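Local atomic coordinates of intracellular protein transport protein USO1 (Saccharomyces cerevisiae S288c, PDB entry 6LSU), a protein that is required for protein transport from the ER to the Golgi, acting as a membrane tether whose globular head is the part modelled here. Residues A[344-349]-A[402-407]; A[505-510]-A[514-519]; A[621-626]-A[673-678]. One frame throughout, in Å; residues are numbered along the deposited sequence.

Contact 1: residues A[344-349]-A[402-407]; sequences LAFFHN and IPVVSI
The join between ARM 6 and ARM 7, two successive armadillo repeats of the globular head, is bridged here by the ring of Phe-346, which meets Val-404 and Ile-407. Phe-346 closes helix 337-346, and Phe-347 already leaves helical geometry, so the aromatic side chain reaches across just where its helix runs out. On the other side the chain is changing character too: strand 399-403 ends, Pro-403 takes the N-cap position, and helix 404-414 begins. Val-404 and Ile-407 lie about one turn apart on that new helix, and together they receive the ring.

The two aliphatic side chains divide the ring between them. Val-404 uses CG2, which comes 3.4 Å from Phe-346 CE2, while on the other long side of the ring Ile-407 CG2 lies 3.8 Å from Phe-346 CD1. Both methyls approach at a slant, neither flat over a face nor square to an edge. With CG anti to its own carbonyl carbon (chi1 -59°), Phe-346 holds its ring out toward helix 404-414, and the methyl CB of Ala-345 sits 4.2 Å above the ring plane, over its centre.

No hydrogen bond crosses this buried, wholly apolar contact. Trp-411, further along helix 404-414, adds an edge-to-face contact with Phe-346, while Val-404 leans on Phe-376 and Ile-407 on Val-381 and Tyr-383 of strand 380-384. The first turn beneath the two receiving residues is closed by the backbone bond from Ile-407 N to Pro-403 O, 3.3 Å long.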
loop_
_atom_site.group_PDB
_atom_site.type_symbol
_atom_site.label_atom_id
_atom_site.label_comp_id
_atom_site.label_asym_id
_atom_site.label_seq_id
_atom_site.Cartn_x
_atom_site.Cartn_y
_atom_site.Cartn_z
ATOM N N LEU A 344 8.186 -14.309 2.576
ATOM C CA LEU A 344 8.087 -13.535 1.316
ATOM C C LEU A 344 8.951 -12.262 1.438
ATOM O O LEU A 344 9.535 -11.846 0.416
ATOM C CB LEU A 344 6.622 -13.198 1.025
ATOM C CG LEU A 344 5.737 -14.379 0.610
ATOM C CD1 LEU A 344 4.304 -13.929 0.473
ATOM C CD2 LEU A 344 6.169 -15.010 -0.701
ATOM N N ALA A 345 8.997 -11.653 2.633
ATOM C CA ALA A 345 9.785 -10.419 2.856
ATOM C C ALA A 345 11.288 -10.749 2.653
ATOM O O ALA A 345 11.927 -9.969 2.012
ATOM C CB ALA A 345 9.464 -9.808 4.220
ATOM N N PHE A 346 11.790 -11.906 3.084
ATOM C CA PHE A 346 13.244 -12.195 3.306
ATOM C C PHE A 346 13.815 -13.162 2.270
ATOM O O PHE A 346 15.004 -13.211 2.072
ATOM C CB PHE A 346 13.534 -12.700 4.720
ATOM C CG PHE A 346 13.100 -11.713 5.780
ATOM C CD1 PHE A 346 13.500 -10.390 5.718
ATOM C CD2 PHE A 346 12.302 -12.101 6.842
ATOM C CE1 PHE A 346 13.091 -9.467 6.669
ATOM C CE2 PHE A 346 11.892 -11.167 7.793
ATOM C CZ PHE A 346 12.252 -9.841 7.678
ATOM N N PHE A 347 12.999 -13.927 1.595
ATOM C CA PHE A 347 13.484 -14.987 0.691
ATOM C C PHE A 347 14.211 -14.287 -0.443
ATOM O O PHE A 347 13.821 -13.123 -0.831
ATOM C CB PHE A 347 12.283 -15.779 0.194
ATOM C CG PHE A 347 12.541 -17.023 -0.625
ATOM C CD1 PHE A 347 13.139 -18.145 -0.063
ATOM C CD2 PHE A 347 12.045 -17.126 -1.923
ATOM C CE1 PHE A 347 13.324 -19.301 -0.819
ATOM C CE2 PHE A 347 12.237 -18.275 -2.678
ATOM C CZ PHE A 347 12.864 -19.367 -2.125
ATOM N N HIS A 348 15.145 -15.006 -1.052
ATOM C CA HIS A 348 16.020 -14.390 -2.070
ATOM C C HIS A 348 15.222 -14.148 -3.366
ATOM O O HIS A 348 15.427 -13.091 -3.986
ATOM C CB HIS A 348 17.306 -15.217 -2.223
ATOM C CG HIS A 348 17.084 -16.568 -2.784
ATOM N ND1 HIS A 348 16.769 -17.660 -1.977
ATOM C CD2 HIS A 348 17.057 -16.991 -4.073
ATOM C CE1 HIS A 348 16.597 -18.727 -2.741
ATOM N NE2 HIS A 348 16.789 -18.343 -4.039
ATOM N N ASN A 349 14.409 -15.113 -3.798
ATOM C CA ASN A 349 13.751 -15.059 -5.137
ATOM C C ASN A 349 12.373 -14.409 -4.962
ATOM O O ASN A 349 11.388 -15.122 -5.040
ATOM C CB ASN A 349 13.695 -16.445 -5.776
ATOM C CG ASN A 349 12.972 -16.457 -7.099
ATOM O OD1 ASN A 349 13.308 -15.671 -7.981
ATOM N ND2 ASN A 349 11.994 -17.357 -7.232
ATOM N N ILE A 402 18.794 -16.811 11.953
ATOM C CA ILE A 402 18.981 -15.394 12.377
ATOM C C ILE A 402 17.641 -14.868 12.844
ATOM O O ILE A 402 16.614 -15.123 12.228
ATOM C CB ILE A 402 19.596 -14.544 11.255
ATOM C CG1 ILE A 402 20.962 -15.104 10.823
ATOM C CG2 ILE A 402 19.705 -13.107 11.691
ATOM C CD1 ILE A 402 20.891 -16.094 9.693
ATOM N N PRO A 403 17.626 -14.123 13.961
ATOM C CA PRO A 403 16.427 -13.435 14.415
ATOM C C PRO A 403 15.956 -12.404 13.389
ATOM O O PRO A 403 16.754 -11.671 12.861
ATOM C CB PRO A 403 16.824 -12.746 15.704
ATOM C CG PRO A 403 18.066 -13.431 16.123
ATOM C CD PRO A 403 18.755 -13.895 14.854
ATOM N N VAL A 404 14.643 -12.425 13.117
ATOM C CA VAL A 404 13.959 -11.496 12.164
ATOM C C VAL A 404 14.297 -10.050 12.563
ATOM O O VAL A 404 14.695 -9.259 11.735
ATOM C CB VAL A 404 12.472 -11.855 12.111
ATOM C CG1 VAL A 404 11.517 -10.672 12.185
ATOM C CG2 VAL A 404 12.213 -12.679 10.870
ATOM N N VAL A 405 14.333 -9.721 13.829
ATOM C CA VAL A 405 14.554 -8.292 14.199
ATOM C C VAL A 405 15.953 -7.857 13.724
ATOM O O VAL A 405 16.078 -6.758 13.198
ATOM C CB VAL A 405 14.329 -8.054 15.689
ATOM C CG1 VAL A 405 14.720 -6.650 16.089
ATOM C CG2 VAL A 405 12.889 -8.330 16.028
ATOM N N SER A 406 16.974 -8.686 13.947
ATOM C CA SER A 406 18.349 -8.482 13.414
ATOM C C SER A 406 18.326 -8.234 11.890
ATOM O O SER A 406 18.878 -7.187 11.464
ATOM C CB SER A 406 19.231 -9.669 13.796
ATOM O OG SER A 406 19.431 -9.650 15.204
ATOM N N ILE A 407 17.679 -9.085 11.085
ATOM C CA ILE A 407 17.607 -8.880 9.599
ATOM C C ILE A 407 16.979 -7.519 9.283
ATOM O O ILE A 407 17.379 -6.888 8.389
ATOM C CB ILE A 407 16.849 -9.996 8.882
ATOM C CG1 ILE A 407 17.412 -11.368 9.239
ATOM C CG2 ILE A 407 16.885 -9.786 7.359
ATOM C CD1 ILE A 407 16.796 -12.435 8.446
#

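Contact 2: residues A[505-510]-A[514-519]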
loop_
_atom_site.group_PDB
_atom_site.type_symbol
_atom_site.label_atom_id
_atom_site.label_comp_id
_atom_site.label_asym_id
_atom_site.label_seq_id
_atom_site.Cartn_x
_atom_site.Cartn_y
_atom_site.Cartn_z
ATOM N N ASN A 505 29.758 5.967 16.056
ATOM C CA ASN A 505 31.031 5.686 15.352
ATOM C C ASN A 505 31.078 6.549 14.110
ATOM O O ASN A 505 30.020 7.092 13.704
ATOM C CB ASN A 505 31.272 4.231 14.970
ATOM C CG ASN A 505 31.561 3.362 16.177
ATOM O OD1 ASN A 505 31.376 3.806 17.313
ATOM N ND2 ASN A 505 31.968 2.112 15.944
ATOM N N TYR A 506 32.301 6.729 13.614
ATOM C CA TYR A 506 32.606 7.567 12.449
ATOM C C TYR A 506 32.703 6.602 11.277
ATOM O O TYR A 506 33.367 5.552 11.415
ATOM C CB TYR A 506 33.861 8.407 12.687
ATOM C CG TYR A 506 34.263 9.184 11.464
ATOM C CD1 TYR A 506 33.516 10.283 11.043
ATOM C CD2 TYR A 506 35.315 8.756 10.664
ATOM C CE1 TYR A 506 33.847 10.955 9.880
ATOM C CE2 TYR A 506 35.652 9.422 9.496
ATOM C CZ TYR A 506 34.921 10.527 9.107
ATOM O OH TYR A 506 35.263 11.198 7.968
ATOM N N ASP A 507 32.011 6.910 10.185
ATOM C CA ASP A 507 32.134 6.111 8.937
ATOM C C ASP A 507 32.560 7.104 7.862
ATOM O O ASP A 507 31.778 8.021 7.565
ATOM C CB ASP A 507 30.851 5.321 8.627
ATOM C CG ASP A 507 30.961 4.331 7.479
ATOM O OD1 ASP A 507 32.031 3.715 7.312
ATOM O OD2 ASP A 507 29.985 4.206 6.725
ATOM N N ALA A 508 33.792 6.988 7.381
ATOM C CA ALA A 508 34.400 7.962 6.449
ATOM C C ALA A 508 33.573 7.958 5.169
ATOM O O ALA A 508 33.422 9.040 4.560
ATOM C CB ALA A 508 35.826 7.570 6.168
ATOM N N GLU A 509 33.036 6.775 4.820
ATOM C CA GLU A 509 32.268 6.512 3.571
ATOM C C GLU A 509 30.762 6.623 3.845
ATOM O O GLU A 509 29.968 6.149 2.980
ATOM C CB GLU A 509 32.600 5.128 3.008
ATOM C CG GLU A 509 33.996 4.640 3.369
ATOM C CD GLU A 509 34.694 3.839 2.284
ATOM O OE1 GLU A 509 35.144 4.465 1.293
ATOM O OE2 GLU A 509 34.784 2.601 2.422
ATOM N N LEU A 510 30.359 7.228 4.974
ATOM C CA LEU A 510 28.916 7.420 5.279
ATOM C C LEU A 510 28.254 8.107 4.074
ATOM O O LEU A 510 27.109 7.813 3.750
ATOM C CB LEU A 510 28.736 8.232 6.560
ATOM C CG LEU A 510 27.291 8.523 6.953
ATOM C CD1 LEU A 510 26.515 7.231 7.109
ATOM C CD2 LEU A 510 27.218 9.310 8.259
ATOM N N PRO A 514 23.984 7.538 3.086
ATOM C CA PRO A 514 23.573 8.531 4.076
ATOM C C PRO A 514 22.402 8.011 4.933
ATOM O O PRO A 514 22.428 8.207 6.158
ATOM C CB PRO A 514 23.193 9.775 3.243
ATOM C CG PRO A 514 22.974 9.186 1.828
ATOM C CD PRO A 514 23.964 8.050 1.724
ATOM N N PHE A 515 21.453 7.319 4.289
ATOM C CA PHE A 515 20.152 6.907 4.874
ATOM C C PHE A 515 20.380 5.977 6.082
ATOM O O PHE A 515 19.607 6.043 7.084
ATOM C CB PHE A 515 19.256 6.349 3.762
ATOM C CG PHE A 515 18.546 7.478 3.073
ATOM C CD1 PHE A 515 17.638 8.221 3.781
ATOM C CD2 PHE A 515 18.814 7.815 1.774
ATOM C CE1 PHE A 515 17.002 9.287 3.203
ATOM C CE2 PHE A 515 18.169 8.890 1.191
ATOM C CZ PHE A 515 17.280 9.635 1.914
ATOM N N LYS A 516 21.454 5.194 6.067
ATOM C CA LYS A 516 21.876 4.459 7.286
ATOM C C LYS A 516 21.790 5.360 8.534
ATOM O O LYS A 516 21.327 4.901 9.612
ATOM C CB LYS A 516 23.324 4.034 7.166
ATOM C CG LYS A 516 23.915 3.487 8.435
ATOM C CD LYS A 516 25.123 2.640 8.177
ATOM C CE LYS A 516 26.358 3.474 7.895
ATOM N NZ LYS A 516 27.497 2.570 7.601
ATOM N N LEU A 517 22.263 6.602 8.436
ATOM C CA LEU A 517 22.243 7.497 9.612
ATOM C C LEU A 517 20.812 8.001 9.817
ATOM O O LEU A 517 20.338 8.078 10.926
ATOM C CB LEU A 517 23.233 8.627 9.360
ATOM C CG LEU A 517 23.771 9.375 10.567
ATOM C CD1 LEU A 517 23.735 10.849 10.253
ATOM C CD2 LEU A 517 23.036 9.066 11.847
ATOM N N PHE A 518 20.114 8.280 8.733
ATOM C CA PHE A 518 18.743 8.863 8.747
ATOM C C PHE A 518 17.765 7.920 9.471
ATOM O O PHE A 518 17.049 8.324 10.380
ATOM C CB PHE A 518 18.291 9.171 7.333
ATOM C CG PHE A 518 16.830 9.558 7.308
ATOM C CD1 PHE A 518 16.425 10.812 7.724
ATOM C CD2 PHE A 518 15.857 8.597 7.058
ATOM C CE1 PHE A 518 15.062 11.118 7.791
ATOM C CE2 PHE A 518 14.514 8.905 7.138
ATOM C CZ PHE A 518 14.110 10.167 7.493
ATOM N N PHE A 519 17.789 6.643 9.106
ATOM C CA PHE A 519 17.039 5.554 9.776
ATOM C C PHE A 519 17.411 5.485 11.248
ATOM O O PHE A 519 16.456 5.606 12.090
ATOM C CB PHE A 519 17.178 4.263 8.975
ATOM C CG PHE A 519 16.385 4.287 7.694
ATOM C CD1 PHE A 519 15.087 4.773 7.675
ATOM C CD2 PHE A 519 16.925 3.785 6.504
ATOM C CE1 PHE A 519 14.369 4.824 6.480
ATOM C CE2 PHE A 519 16.201 3.798 5.311
ATOM C CZ PHE A 519 14.941 4.346 5.299
#
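Lys-516 and Leu-517, in the first turns of helix 514-528, receive Leu-510 and Asp-507 from the loop that leads into that helix, all within the eighth armadillo repeat. The packed side belongs to Leu-510. Its CG runs anti to the backbone N (chi1 178°), and the two methyls then part company: CD1 rests 3.8 Å from Lys-516 CE, while CD2 approaches Leu-517 CG at 4.1 Å, the two leucines crossing at about a right angle. Ile-578 and Tyr-582 of helix 577-590 line the same side.

The looser side is the outward part of the loop. Asp-507 to Leu-510 form a type I turn, closed by Leu-510 N to Asp-507 O at 3.1 Å, with Ala-508 and Glu-509 exposed at its corner. From this partly exposed turn Asp-507 reaches back to Lys-516, whose chain bends at chi3 (78°), and Lys-516 NZ makes a salt bridge of 3.1 Å to Asp-507 OD2. The ammonium meets that oxygen from above the carboxylate, 56° out of its plane. The lysine thus serves both sides, its methylene against leucine and its charge against aspartate; the pairing probably eases the cost of burying that charge.

Contact 3: residues A[621-626]-A[673-678]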
loop_
_atom_site.group_PDB
_atom_site.type_symbol
_atom_site.label_atom_id
_atom_site.label_comp_id
_atom_site.label_asym_id
_atom_site.label_seq_id
_atom_site.Cartn_x
_atom_site.Cartn_y
_atom_site.Cartn_z
ATOM N N ASP A 621 24.703 27.692 2.985
ATOM C CA ASP A 621 24.082 26.472 3.576
ATOM C C ASP A 621 22.980 26.860 4.548
ATOM O O ASP A 621 23.165 26.589 5.737
ATOM C CB ASP A 621 25.101 25.636 4.351
ATOM C CG ASP A 621 25.841 24.612 3.517
ATOM O OD1 ASP A 621 25.181 23.957 2.690
ATOM O OD2 ASP A 621 27.070 24.461 3.732
ATOM N N VAL A 622 21.887 27.444 4.068
ATOM C CA VAL A 622 20.917 28.144 4.959
ATOM C C VAL A 622 20.235 27.137 5.900
ATOM O O VAL A 622 19.795 27.556 7.049
ATOM C CB VAL A 622 19.906 28.970 4.147
ATOM C CG1 VAL A 622 19.450 28.238 2.897
ATOM C CG2 VAL A 622 18.728 29.392 5.002
ATOM N N THR A 623 20.138 25.867 5.472
ATOM C CA THR A 623 19.455 24.807 6.254
ATOM C C THR A 623 20.347 24.401 7.436
ATOM O O THR A 623 19.913 24.622 8.598
ATOM C CB THR A 623 19.040 23.631 5.366
ATOM O OG1 THR A 623 18.676 24.128 4.083
ATOM C CG2 THR A 623 17.853 22.898 5.941
ATOM N N ILE A 624 21.545 23.869 7.179
ATOM C CA ILE A 624 22.529 23.619 8.267
ATOM C C ILE A 624 22.660 24.863 9.160
ATOM O O ILE A 624 22.575 24.754 10.403
ATOM C CB ILE A 624 23.909 23.246 7.735
ATOM C CG1 ILE A 624 23.883 22.111 6.712
ATOM C CG2 ILE A 624 24.772 22.920 8.928
ATOM C CD1 ILE A 624 23.266 20.847 7.238
ATOM N N LYS A 625 22.862 26.026 8.548
ATOM C CA LYS A 625 23.119 27.250 9.329
ATOM C C LYS A 625 21.955 27.421 10.308
ATOM O O LYS A 625 22.245 27.639 11.508
ATOM C CB LYS A 625 23.436 28.394 8.361
ATOM C CG LYS A 625 22.997 29.795 8.751
ATOM C CD LYS A 625 23.388 30.784 7.678
ATOM C CE LYS A 625 22.409 31.930 7.520
ATOM N NZ LYS A 625 22.698 32.698 6.279
ATOM N N CYS A 626 20.702 27.279 9.870
ATOM C CA CYS A 626 19.533 27.484 10.781
ATOM C C CYS A 626 19.461 26.332 11.817
ATOM O O CYS A 626 19.070 26.575 12.992
ATOM C CB CYS A 626 18.229 27.627 10.001
ATOM S SG CYS A 626 18.186 29.010 8.802
ATOM N N ASP A 673 12.112 29.125 3.988
ATOM C CA ASP A 673 13.054 29.304 2.842
ATOM C C ASP A 673 14.155 28.225 2.815
ATOM O O ASP A 673 15.152 28.425 2.097
ATOM C CB ASP A 673 13.642 30.725 2.849
ATOM C CG ASP A 673 14.235 31.185 1.525
ATOM O OD1 ASP A 673 14.014 30.498 0.496
ATOM O OD2 ASP A 673 14.918 32.231 1.531
ATOM N N SER A 674 13.982 27.094 3.508
ATOM C CA SER A 674 14.985 25.990 3.549
ATOM C C SER A 674 14.412 24.702 2.953
ATOM O O SER A 674 13.242 24.694 2.531
ATOM C CB SER A 674 15.449 25.742 4.958
ATOM O OG SER A 674 14.363 25.301 5.756
ATOM N N TYR A 675 15.212 23.633 2.955
ATOM C CA TYR A 675 14.761 22.249 2.653
ATOM C C TYR A 675 13.511 21.906 3.466
ATOM O O TYR A 675 12.560 21.300 2.938
ATOM C CB TYR A 675 15.839 21.232 2.976
ATOM C CG TYR A 675 16.854 21.085 1.879
ATOM C CD1 TYR A 675 17.766 22.082 1.597
ATOM C CD2 TYR A 675 16.905 19.937 1.116
ATOM C CE1 TYR A 675 18.703 21.941 0.583
ATOM C CE2 TYR A 675 17.840 19.778 0.105
ATOM C CZ TYR A 675 18.738 20.790 -0.178
ATOM O OH TYR A 675 19.674 20.638 -1.157
ATOM N N PHE A 676 13.475 22.301 4.729
ATOM C CA PHE A 676 12.311 21.984 5.584
ATOM C C PHE A 676 11.048 22.506 4.915
ATOM O O PHE A 676 10.003 21.810 4.937
ATOM C CB PHE A 676 12.446 22.596 6.965
ATOM C CG PHE A 676 11.356 22.216 7.927
ATOM C CD1 PHE A 676 11.435 21.030 8.655
ATOM C CD2 PHE A 676 10.278 23.060 8.144
ATOM C CE1 PHE A 676 10.437 20.682 9.565
ATOM C CE2 PHE A 676 9.312 22.735 9.095
ATOM C CZ PHE A 676 9.366 21.532 9.778
ATOM N N SER A 677 11.121 23.696 4.338
ATOM C CA SER A 677 9.936 24.406 3.796
ATOM C C SER A 677 9.223 23.515 2.768
ATOM O O SER A 677 7.967 23.518 2.751
ATOM C CB SER A 677 10.320 25.738 3.215
ATOM O OG SER A 677 11.070 25.559 2.026
ATOM N N LYS A 678 9.966 22.779 1.934
ATOM C CA LYS A 678 9.299 21.970 0.891
ATOM C C LYS A 678 9.397 20.493 1.260
ATOM O O LYS A 678 10.187 19.770 0.660
ATOM C CB LYS A 678 9.745 22.374 -0.518
ATOM C CG LYS A 678 8.737 23.246 -1.289
ATOM C CD LYS A 678 7.281 23.255 -0.768
ATOM C CE LYS A 678 6.561 21.917 -0.848
ATOM N NZ LYS A 678 5.521 21.786 0.200
#
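Ser-674 OG is held by two backbone groups of its own neighbourhood: it is hydrogen-bonded to Phe-670 O in the last turn of helix 660-673, and it takes a weak bond of 3.3 Å from Phe-676 N, bent to 129° at the hydrogen. Its chi1 of 64° sets OG between the backbone N and the carbonyl carbon. The CB of Ser-674 is then what meets Thr-623, whose OG1 and CG2 lie 3.7 and 3.9 Å from it.

Thr-623 also reaches Tyr-675, the two side chains crossing at about a right angle. Thr-623 OG1 sits at the ring's edge, near its plane, 3.3 Å from Tyr-675 CD1, and Thr-623 CG2 packs 4.0 Å from Tyr-675 CB. No hydrogen bond spans the two segments. Past the contact, Ser-677 N bonds to Ser-674 O at 3.0 Å and curls the chain into a turn.

Thr-623 stands in the first turn of helix 622-637, within ARM 10, and the next residue, Ile-624, packs on helix 577-590. Phe-676 meets Phe-709 of helix 703-711 edge-to-face, while the Tyr-675 ring also meets Tyr-700 edge-to-face. The loop leaving helix 660-673 is thus held between helix 622-637 and helix 703-711, with Phe-676 stacked back on Phe-670 of the helix it leaves.

The three contacts follow one another along the chain without touching. Contact 1 is the most central, about 20 Å from the chain's centre, and fully buried; it relies on apolar groups alone. Contact 2 is also largely buried but adds a salt bridge from a partly exposed aspartate. Contact 3, about 31 Å out, is partly open; no hydrogen bond crosses it, and Ser-674 turns its hydroxyl to Phe-670 of the helix before it. Shared helices connect them: helix 404-414 supplies one side of contact 1 and, through Tyr-414, touches Lys-516 of contact 2, while helix 577-590 packs against both contact 2 and contact 3, whose centres lie about 21 Å apart.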